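Putative translation initiation inhibitor (Salmonella typhimurium, PDB 3GTZ) is of uncertain function but belongs to the RutC (YjgF/UK114) family, whose trimeric members include enamine/imine deaminases. Local coordinates at the interface of chains A and B. Sequence-based numbering; all coordinates share one arbitrary frame. Chains: chain A/B, Putative translation initiation inhibitor.

Contact 1: the interface of chains A and B. Residues chain A 22-23, 63, 113, 115; chain B 5, 20, 25.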
ATOM      1  N   ASN A  22      -9.133 -13.673  -7.631  1.00 43.04           N
ATOM      2  CA  ASN A  22     -10.277 -13.405  -6.757  1.00 43.29           C
ATOM      3  C   ASN A  22     -10.092 -12.194  -5.861  1.00 42.87           C
ATOM      4  O   ASN A  22     -10.659 -12.131  -4.769  1.00 42.86           O
ATOM      5  CB  ASN A  22     -10.623 -14.658  -5.930  1.00 43.74           C
ATOM      6  CG  ASN A  22     -10.720 -15.903  -6.804  1.00 44.68           C
ATOM      7  OD1 ASN A  22      -9.920 -16.827  -6.678  1.00 47.93           O
ATOM      8  ND2 ASN A  22     -11.639 -15.887  -7.742  1.00 43.92           N
ATOM      9  N   THR A  23      -9.308 -11.234  -6.355  1.00 42.11           N
ATOM     10  CA  THR A  23      -8.946 -10.042  -5.621  1.00 41.18           C
ATOM     11  C   THR A  23      -9.056  -8.865  -6.558  1.00 40.70           C
ATOM     12  O   THR A  23      -8.842  -8.991  -7.736  1.00 40.32           O
ATOM     13  CB  THR A  23      -7.531 -10.154  -5.093  1.00 41.29           C
ATOM     14  OG1 THR A  23      -7.352 -11.450  -4.487  1.00 42.54           O
ATOM     15  CG2 THR A  23      -7.229  -9.070  -4.096  1.00 40.12           C
ATOM     16  N   LEU A  63     -11.308  -5.796   1.975  1.00 44.16           N
ATOM     17  CA  LEU A  63     -10.334  -6.429   2.848  1.00 44.25           C
ATOM     18  C   LEU A  63      -9.473  -5.421   3.579  1.00 44.75           C
ATOM     19  O   LEU A  63      -9.302  -5.520   4.780  1.00 45.25           O
ATOM     20  CB  LEU A  63      -9.460  -7.368   2.036  1.00 43.96           C
ATOM     21  CG  LEU A  63     -10.208  -8.418   1.224  1.00 42.11           C
ATOM     22  CD1 LEU A  63      -9.245  -9.092   0.249  1.00 41.47           C
ATOM     23  CD2 LEU A  63     -10.807  -9.416   2.180  1.00 39.58           C
ATOM     24  N   VAL A 113      -8.310  -2.837  -1.418  1.00 42.52           N
ATOM     25  CA  VAL A 113      -8.202  -4.216  -1.899  1.00 41.77           C
ATOM     26  C   VAL A 113      -9.442  -4.946  -1.389  1.00 41.47           C
ATOM     27  O   VAL A 113      -9.757  -4.820  -0.229  1.00 41.42           O
ATOM     28  CB  VAL A 113      -6.985  -4.936  -1.313  1.00 41.87           C
ATOM     29  CG1 VAL A 113      -6.754  -6.241  -2.027  1.00 41.18           C
ATOM     30  CG2 VAL A 113      -5.740  -4.060  -1.370  1.00 39.72           C
ATOM     31  N   ALA A 115     -12.363  -8.612  -1.999  1.00 42.82           N
ATOM     32  CA  ALA A 115     -12.581  -9.973  -2.524  1.00 43.36           C
ATOM     33  C   ALA A 115     -13.663  -9.896  -3.577  1.00 45.00           C
ATOM     34  O   ALA A 115     -14.618  -9.127  -3.439  1.00 46.31           O
ATOM     35  CB  ALA A 115     -12.993 -10.929  -1.440  1.00 42.30           C
TER
ATOM     36  N   ILE B   5     -14.185 -14.851   3.797  1.00 53.54           N
ATOM     37  CA  ILE B   5     -13.465 -13.807   4.504  1.00 51.69           C
ATOM     38  C   ILE B   5     -13.643 -14.039   5.977  1.00 51.57           C
ATOM     39  O   ILE B   5     -14.770 -14.121   6.453  1.00 51.80           O
ATOM     40  CB  ILE B   5     -14.032 -12.387   4.202  1.00 51.71           C
ATOM     41  CG1 ILE B   5     -13.848 -12.006   2.733  1.00 51.82           C
ATOM     42  CG2 ILE B   5     -13.327 -11.327   5.027  1.00 50.14           C
ATOM     43  CD1 ILE B   5     -14.394 -10.617   2.387  1.00 50.25           C
ATOM     44  N   TYR B  20      -8.167 -13.821   4.100  1.00 44.85           N
ATOM     45  CA  TYR B  20      -8.877 -14.195   2.903  1.00 44.72           C
ATOM     46  C   TYR B  20      -7.838 -14.742   1.917  1.00 45.29           C
ATOM     47  O   TYR B  20      -6.724 -14.198   1.799  1.00 45.14           O
ATOM     48  CB  TYR B  20      -9.557 -12.955   2.326  1.00 44.19           C
ATOM     49  CG  TYR B  20     -10.127 -13.139   0.929  1.00 44.35           C
ATOM     50  CD1 TYR B  20     -11.278 -13.877   0.715  1.00 42.63           C
ATOM     51  CD2 TYR B  20      -9.514 -12.571  -0.170  1.00 44.78           C
ATOM     52  CE1 TYR B  20     -11.789 -14.042  -0.547  1.00 42.64           C
ATOM     53  CE2 TYR B  20     -10.022 -12.745  -1.442  1.00 42.63           C
ATOM     54  CZ  TYR B  20     -11.171 -13.459  -1.616  1.00 41.62           C
ATOM     55  OH  TYR B  20     -11.678 -13.637  -2.867  1.00 42.03           O
ATOM     56  N   TRP B  25      -4.200  -9.422   6.366  1.00 46.01           N
ATOM     57  CA  TRP B  25      -3.932  -7.972   6.437  1.00 45.51           C
ATOM     58  C   TRP B  25      -3.995  -7.501   7.890  1.00 46.55           C
ATOM     59  O   TRP B  25      -4.818  -7.996   8.654  1.00 46.56           O
ATOM     60  CB  TRP B  25      -4.997  -7.217   5.632  1.00 44.75           C
ATOM     61  CG  TRP B  25      -4.811  -7.331   4.149  1.00 43.84           C
ATOM     62  CD1 TRP B  25      -4.132  -6.445   3.358  1.00 43.79           C
ATOM     63  CD2 TRP B  25      -5.269  -8.371   3.282  1.00 39.52           C
ATOM     64  NE1 TRP B  25      -4.146  -6.868   2.054  1.00 43.06           N
ATOM     65  CE2 TRP B  25      -4.828  -8.050   1.975  1.00 40.58           C
ATOM     66  CE3 TRP B  25      -6.001  -9.530   3.474  1.00 42.71           C
ATOM     67  CZ2 TRP B  25      -5.091  -8.850   0.869  1.00 40.70           C
ATOM     68  CZ3 TRP B  25      -6.272 -10.347   2.364  1.00 43.32           C
ATOM     69  CH2 TRP B  25      -5.806  -9.995   1.076  1.00 43.67           C
TER
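B:Tyr20, at the end of strand 17-20 of chain B, reaches over the chain A sheet and lays one ring face on the methyl group of A:Ala115. That methyl lies 3.5 Å from the ring centroid, a CH-pi contact. At the far end of the ring the phenol hydroxyl OH donates a hydrogen bond of 2.6 Å to the backbone carbonyl O of A:Asn22, which sits in the ring plane at its edge. The donor stands only 15° from the carbonyl plane, with a C=O...donor angle of 142°. Swung away from its own backbone N (chi1 169°), the B:Tyr20 ring extends far enough to be held at both its face and its tip.

A:Leu63 is the apolar wedge beside it and divides its two methyls between neighbours. CD1 packs 3.5 Å from CD2 of B:Tyr20 and also meets the six-membered ring of B:Trp25, 3.7 Å from CH2. CD2 turns the other way, towards CB of B:Tyr20 and, at 3.8 Å, CD1 of B:Ile5.

The margins are looser. CG1 of A:Val113 stays 4.2 Å from CZ2 of B:Trp25, while A:Thr23 and B:Ile5 each bury little surface against the partner chain. The patch thus joins a hydrophobic core to a side-chain-to-backbone hydrogen bond, and probably helps hold neighbouring subunits together in the trimer.

Contact 2: the interface of chains A and B. Residues chain A 64, 66, 93, 95; chain B 25, 27, 111.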
ATOM      1  N   ASP A  64      -8.955  -4.440   2.859  1.00 45.52           N
ATOM      2  CA  ASP A  64      -8.049  -3.446   3.423  1.00 45.35           C
ATOM      3  C   ASP A  64      -8.261  -2.087   2.777  1.00 44.58           C
ATOM      4  O   ASP A  64      -8.456  -2.024   1.596  1.00 44.46           O
ATOM      5  CB  ASP A  64      -6.620  -3.887   3.193  1.00 46.00           C
ATOM      6  CG  ASP A  64      -5.627  -2.985   3.879  1.00 47.86           C
ATOM      7  OD1 ASP A  64      -5.499  -3.031   5.113  1.00 52.76           O
ATOM      8  OD2 ASP A  64      -4.993  -2.194   3.188  1.00 52.65           O
ATOM      9  N   THR A  66      -6.769   2.097   2.709  1.00 46.41           N
ATOM     10  CA  THR A  66      -5.813   3.089   3.122  1.00 47.07           C
ATOM     11  C   THR A  66      -6.327   4.413   2.635  1.00 47.18           C
ATOM     12  O   THR A  66      -6.593   4.575   1.459  1.00 47.69           O
ATOM     13  CB  THR A  66      -4.454   2.798   2.533  1.00 47.62           C
ATOM     14  OG1 THR A  66      -4.134   1.424   2.805  1.00 50.05           O
ATOM     15  CG2 THR A  66      -3.362   3.705   3.137  1.00 48.99           C
ATOM     16  N   VAL A  93      -9.608  -3.862   7.441  1.00 49.11           N
ATOM     17  CA  VAL A  93      -8.470  -3.193   8.079  1.00 49.59           C
ATOM     18  C   VAL A  93      -8.394  -1.798   7.499  1.00 50.80           C
ATOM     19  O   VAL A  93      -8.622  -1.589   6.325  1.00 50.46           O
ATOM     20  CB  VAL A  93      -7.122  -3.937   7.858  1.00 49.75           C
ATOM     21  CG1 VAL A  93      -5.963  -3.182   8.512  1.00 47.27           C
ATOM     22  CG2 VAL A  93      -7.190  -5.316   8.442  1.00 49.17           C
ATOM     23  N   CYS A  95      -6.525   2.228   7.660  1.00 57.76           N
ATOM     24  CA  CYS A  95      -5.294   2.876   7.905  1.00 58.50           C
ATOM     25  C   CYS A  95      -5.398   4.269   7.251  1.00 57.42           C
ATOM     26  O   CYS A  95      -5.676   4.385   6.051  1.00 57.06           O
ATOM     27  CB  CYS A  95      -4.253   1.959   7.281  1.00 59.45           C
ATOM     28  SG  CYS A  95      -2.810   2.715   6.860  1.00 65.93           S
TER
ATOM     29  N   TRP B  25      -4.200  -9.422   6.366  1.00 46.01           N
ATOM     30  CA  TRP B  25      -3.932  -7.972   6.437  1.00 45.51           C
ATOM     31  C   TRP B  25      -3.995  -7.501   7.890  1.00 46.55           C
ATOM     32  O   TRP B  25      -4.818  -7.996   8.654  1.00 46.56           O
ATOM     33  CB  TRP B  25      -4.997  -7.217   5.632  1.00 44.75           C
ATOM     34  CG  TRP B  25      -4.811  -7.331   4.149  1.00 43.84           C
ATOM     35  CD1 TRP B  25      -4.132  -6.445   3.358  1.00 43.79           C
ATOM     36  CD2 TRP B  25      -5.269  -8.371   3.282  1.00 39.52           C
ATOM     37  NE1 TRP B  25      -4.146  -6.868   2.054  1.00 43.06           N
ATOM     38  CE2 TRP B  25      -4.828  -8.050   1.975  1.00 40.58           C
ATOM     39  CE3 TRP B  25      -6.001  -9.530   3.474  1.00 42.71           C
ATOM     40  CZ2 TRP B  25      -5.091  -8.850   0.869  1.00 40.70           C
ATOM     41  CZ3 TRP B  25      -6.272 -10.347   2.364  1.00 43.32           C
ATOM     42  CH2 TRP B  25      -5.806  -9.995   1.076  1.00 43.67           C
ATOM     43  N   THR B  27      -2.852  -3.632  10.282  1.00 51.40           N
ATOM     44  CA  THR B  27      -2.031  -2.478  10.667  1.00 53.22           C
ATOM     45  C   THR B  27      -1.642  -2.526  12.147  1.00 54.16           C
ATOM     46  O   THR B  27      -2.492  -2.677  12.988  1.00 53.90           O
ATOM     47  CB  THR B  27      -2.771  -1.162  10.526  1.00 53.48           C
ATOM     48  OG1 THR B  27      -3.402  -1.096   9.256  1.00 55.31           O
ATOM     49  CG2 THR B  27      -1.784   0.021  10.673  1.00 54.15           C
ATOM     50  N   LYS B 111       1.913  -1.369   8.360  1.00 52.91           N
ATOM     51  CA  LYS B 111       0.916  -2.136   7.611  1.00 53.39           C
ATOM     52  C   LYS B 111       1.584  -3.393   7.097  1.00 51.70           C
ATOM     53  O   LYS B 111       2.732  -3.355   6.658  1.00 51.55           O
ATOM     54  CB  LYS B 111       0.380  -1.260   6.470  1.00 54.11           C
ATOM     55  CG  LYS B 111      -0.218  -2.005   5.296  1.00 56.29           C
ATOM     56  CD  LYS B 111      -0.776  -1.007   4.224  1.00 57.30           C
ATOM     57  CE  LYS B 111      -1.773  -1.747   3.230  1.00 60.88           C
ATOM     58  NZ  LYS B 111      -1.373  -3.198   2.843  1.00 60.30           N
TER
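Strands 62-69 and 93-98 of chain A face strands 23-28 and 108-115 of chain B, so this is a sheet-against-sheet contact between subunits of the RutC (YjgF/UK114) family. A:Asp64 meets both B:Trp25 and B:Lys111, with its CB and its carboxylate respectively. CB sits above the rim of the five-membered ring of the indole, 3.6 Å from CD1, and the carboxylate carries on beyond that rim with its plane turned only 20° from the indole plane.

B:Lys111 comes towards A:Asp64 from the opposite direction. Its aliphatic chain runs extended through to CE and then bends at chi4 (-38°), the torsion that places NZ. The bend turns NZ aside from the carboxylate, across its approach, so that CE and not the ammonium faces OD2. The charged groups form a long salt bridge, 3.8 Å from NZ of B:Lys111 to OD2 of A:Asp64, whereas CE of B:Lys111 is 3.3 Å from the same oxygen. The pairing is therefore better described as a loose electrostatic one. OG1 of A:Thr66 lies 4.0 Å from CE of B:Lys111 and flanks the bend.

Further along, A:Val93 points its two methyls at different parts of strand 23-28. CG1, anti to the backbone N (chi1 179°), lies 3.4 Å from the hydroxyl OG1 of B:Thr27. CG2 instead approaches the backbone carbonyl O of B:Trp25 at 3.6 Å. The B:Thr27 hydroxyl also faces CB of A:Cys95, 3.7 Å away, and so is bordered by carbon atoms from two positions of strand 93-98.

The C-alpha centres of contact 1 and contact 2 lie about 12 Å apart, and B:Trp25 belongs to both, with opposite ends of its indole serving the two patches. On chain A, consecutive residues of strand 62-69 lead from one to the other. Strand 108-115 enters contact 1 from chain A and contact 2 from chain B, and strand 23-28 of chain B runs through both. The patches are thus neighbouring stretches of one continuous interface, mainly apolar at contact 1, with a loose charged pair added at contact 2. Because it is not an exact two-fold and the assembly holds three copies, it fits a ring-like trimer.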